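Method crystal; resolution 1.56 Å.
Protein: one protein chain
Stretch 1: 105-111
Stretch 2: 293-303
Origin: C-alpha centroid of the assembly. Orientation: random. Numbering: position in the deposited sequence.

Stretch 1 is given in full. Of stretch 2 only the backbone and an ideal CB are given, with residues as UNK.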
# COMPACT_ATOMS: atom_id res chain seq x y z
N LEU A 105 4.04 -26.62 -25.64
CA LEU A 105 3.47 -26.16 -26.90
C LEU A 105 3.05 -24.72 -26.83
O LEU A 105 3.38 -23.91 -27.70
CB LEU A 105 2.28 -27.04 -27.34
CG LEU A 105 1.56 -26.64 -28.64
CD1 LEU A 105 2.53 -26.56 -29.79
CD2 LEU A 105 0.37 -27.54 -28.95
N CYS A 106 2.28 -24.39 -25.82
CA CYS A 106 1.78 -23.01 -25.68
C CYS A 106 2.91 -22.01 -25.54
O CYS A 106 2.94 -20.99 -26.21
CB CYS A 106 0.82 -22.87 -24.50
SG CYS A 106 -0.74 -23.78 -24.73
N ARG A 107 3.90 -22.35 -24.73
CA ARG A 107 5.03 -21.46 -24.55
C ARG A 107 5.80 -21.25 -25.87
O ARG A 107 6.21 -20.14 -26.19
CB ARG A 107 5.88 -22.01 -23.39
CG ARG A 107 6.83 -21.06 -22.78
CD ARG A 107 7.47 -21.67 -21.53
NE ARG A 107 6.59 -21.75 -20.34
CZ ARG A 107 6.42 -20.79 -19.42
NH1 ARG A 107 7.06 -19.63 -19.53
NH2 ARG A 107 5.63 -21.01 -18.38
N GLU A 108 6.00 -22.32 -26.65
CA GLU A 108 6.63 -22.20 -27.96
C GLU A 108 5.84 -21.34 -28.92
O GLU A 108 6.40 -20.50 -29.61
CB GLU A 108 6.86 -23.60 -28.58
CG GLU A 108 7.72 -23.63 -29.85
CD GLU A 108 9.21 -23.31 -29.63
OE1 GLU A 108 9.67 -23.17 -28.45
OE2 GLU A 108 9.95 -23.20 -30.65
N LEU A 109 4.52 -21.55 -28.97
CA LEU A 109 3.66 -20.74 -29.83
C LEU A 109 3.74 -19.27 -29.46
O LEU A 109 3.63 -18.42 -30.31
CB LEU A 109 2.23 -21.22 -29.76
CG LEU A 109 1.93 -22.57 -30.45
CD1 LEU A 109 0.58 -23.13 -30.02
CD2 LEU A 109 2.06 -22.44 -31.96
N LEU A 110 3.93 -18.99 -28.18
CA LEU A 110 4.00 -17.60 -27.72
C LEU A 110 5.31 -16.91 -28.01
O LEU A 110 5.42 -15.70 -27.81
CB LEU A 110 3.71 -17.55 -26.22
CG LEU A 110 2.19 -17.60 -25.98
CD1 LEU A 110 1.87 -17.90 -24.52
CD2 LEU A 110 1.50 -16.32 -26.41
N LYS A 111 6.28 -17.62 -28.57
CA LYS A 111 7.50 -16.96 -28.96
C LYS A 111 7.34 -15.86 -29.98
O LYS A 111 8.19 -14.95 -30.06
CB LYS A 111 8.53 -17.99 -29.48
CG LYS A 111 9.03 -18.84 -28.35
CD LYS A 111 9.91 -19.89 -28.94
CE LYS A 111 10.99 -20.31 -27.99
NZ LYS A 111 11.99 -21.03 -28.80
N UNK A 293 -4.14 -19.99 -13.14
CA UNK A 293 -3.96 -18.78 -13.92
C UNK A 293 -2.99 -18.97 -15.08
O UNK A 293 -3.28 -18.62 -16.23
CB UNK A 293 -3.47 -17.65 -13.01
N UNK A 294 -1.83 -19.55 -14.78
CA UNK A 294 -0.80 -19.70 -15.79
C UNK A 294 -1.29 -20.65 -16.89
O UNK A 294 -1.05 -20.39 -18.08
CB UNK A 294 0.50 -20.21 -15.16
N UNK A 295 -1.99 -21.72 -16.52
CA UNK A 295 -2.55 -22.66 -17.53
C UNK A 295 -3.55 -21.95 -18.44
O UNK A 295 -3.47 -22.06 -19.67
CB UNK A 295 -3.23 -23.85 -16.85
N UNK A 296 -4.47 -21.18 -17.86
CA UNK A 296 -5.50 -20.46 -18.64
C UNK A 296 -4.84 -19.44 -19.57
O UNK A 296 -5.19 -19.37 -20.74
CB UNK A 296 -6.49 -19.76 -17.71
N UNK A 297 -3.87 -18.68 -19.06
CA UNK A 297 -3.21 -17.70 -19.90
C UNK A 297 -2.39 -18.33 -21.00
O UNK A 297 -2.43 -17.87 -22.15
CB UNK A 297 -2.32 -16.80 -19.05
N UNK A 298 -1.65 -19.39 -20.68
CA UNK A 298 -0.89 -20.06 -21.74
C UNK A 298 -1.81 -20.46 -22.91
O UNK A 298 -1.46 -20.23 -24.06
CB UNK A 298 -0.18 -21.29 -21.18
N UNK A 299 -2.93 -21.08 -22.61
CA UNK A 299 -3.83 -21.57 -23.67
C UNK A 299 -4.45 -20.40 -24.43
O UNK A 299 -4.43 -20.38 -25.67
CB UNK A 299 -4.93 -22.45 -23.08
N UNK A 300 -5.01 -19.43 -23.71
CA UNK A 300 -5.71 -18.34 -24.36
C UNK A 300 -4.78 -17.43 -25.15
O UNK A 300 -5.12 -16.99 -26.24
CB UNK A 300 -6.47 -17.52 -23.32
N UNK A 301 -3.63 -17.09 -24.55
CA UNK A 301 -2.67 -16.26 -25.25
C UNK A 301 -2.08 -16.98 -26.45
O UNK A 301 -1.96 -16.39 -27.54
CB UNK A 301 -1.55 -15.82 -24.30
N UNK A 302 -1.74 -18.27 -26.31
CA UNK A 302 -1.21 -19.00 -27.48
C UNK A 302 -2.22 -19.08 -28.59
O UNK A 302 -1.83 -19.00 -29.77
CB UNK A 302 -0.78 -20.41 -27.09
N UNK A 303 -3.51 -19.19 -28.24
CA UNK A 303 -4.57 -19.16 -29.24
C UNK A 303 -4.49 -17.94 -30.15
O UNK A 303 -4.69 -18.04 -31.38
CB UNK A 303 -5.93 -19.19 -28.55

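Stretch 2 is helical throughout. Its axis passes 8.7 Å from that of helix 105-109, at 42° between N-to-C directions. The closest CA pair is Cys 106 CA and position 302 CA, 5.3 Å apart, so the tightest packing is expected there.

Positions 293, 295 and 296 are out of reach of stretch 1, which sets no preference. They are Ile 293, Ala 295 and Glu 296; the carboxylate of Glu 296 is hydrogen-bonded outside the two stretches.

Position 294 points sideways, and no atom of stretch 1 lies within 5.5 Å of its ideal CB. A long side chain could still reach the guanidinium of Arg 107; an apolar one or an acid would be plausible. It is Leu 294, with chi1 t and chi2 p. Its CD2 lies 4.1 Å from Arg 107 NH2, at the edge of the guanidinium, near its plane.

Position 297 points sideways with nothing near its CB. It is Val 297, which makes no contact.

Position 298 also points sideways, but its ideal CB is 3.8 Å from Cys 106 CB and 5.2 Å from Leu 110 CD1. An apolar chain such as Leu, Ile or Met would suit these neighbours. It is Leu 298, with chi1 m and chi2 t. Its CB sits 3.8 Å from Cys 106 CB. Its CD2 is 4.2 Å from Leu 110 CD1 and also 4.2 Å from the backbone N of Arg 107.

Position 299 points away, with Cys 106 SG 4.7 Å from the ideal CB. Small or larger residues could be accommodated on this evidence. It is Ala 299, whose CA is 3.9 Å from Cys 106 SG.

Position 300 points away from stretch 1, and its phi/psi of -68/-43 is ordinary helix, so glycine is not required. It is Gly 300.

Position 301 points sideways, 3.7 Å from Leu 110 CD2 at its ideal CB. A small apolar residue fits, though a longer one directed aside is conceivable. It is Ala 301, whose CB packs 3.8 Å from Leu 110 CD2.

Position 302 points toward stretch 1. Its ideal CB already meets Cys 106 O, Leu 109 CB and Leu 110 CG at 3.9 to 4.2 Å. Little space remains, so Ala, Gly or perhaps Ser is favoured. It is Ala 302. Its CB contacts Cys 106 CB at 3.9 Å and Leu 109 CB at 4.1 Å.

Position 303 points away and is unconstrained here. It is Phe 303.

Stretch 2 (293-303) ILAEVLAGAAF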
# COMPACT_ATOMS: atom_id res chain seq x y z
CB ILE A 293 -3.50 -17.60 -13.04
CG1 ILE A 293 -4.67 -17.11 -12.19
CG2 ILE A 293 -2.96 -16.47 -13.90
CD1 ILE A 293 -4.21 -16.20 -11.05
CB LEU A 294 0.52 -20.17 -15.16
CG LEU A 294 1.67 -20.41 -16.14
CD1 LEU A 294 1.98 -19.14 -16.94
CD2 LEU A 294 2.90 -20.88 -15.35
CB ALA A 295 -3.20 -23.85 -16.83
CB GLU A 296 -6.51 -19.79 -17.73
CG GLU A 296 -7.34 -20.76 -16.95
CD GLU A 296 -8.37 -20.13 -16.05
OE1 GLU A 296 -8.59 -18.88 -16.09
OE2 GLU A 296 -9.00 -20.88 -15.27
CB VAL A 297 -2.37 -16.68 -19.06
CG1 VAL A 297 -1.48 -15.85 -20.00
CG2 VAL A 297 -3.27 -15.84 -18.18
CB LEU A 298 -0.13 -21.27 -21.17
CG LEU A 298 1.15 -20.97 -20.39
CD1 LEU A 298 1.61 -22.18 -19.61
CD2 LEU A 298 2.27 -20.50 -21.30
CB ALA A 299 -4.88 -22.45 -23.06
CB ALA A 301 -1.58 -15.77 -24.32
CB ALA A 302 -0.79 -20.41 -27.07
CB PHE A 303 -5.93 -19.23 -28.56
CG PHE A 303 -7.08 -19.28 -29.54
CD1 PHE A 303 -7.25 -20.38 -30.37
CD2 PHE A 303 -7.90 -18.20 -29.69
CE1 PHE A 303 -8.31 -20.39 -31.31
CE2 PHE A 303 -8.96 -18.20 -30.60
CZ PHE A 303 -9.16 -19.29 -31.40
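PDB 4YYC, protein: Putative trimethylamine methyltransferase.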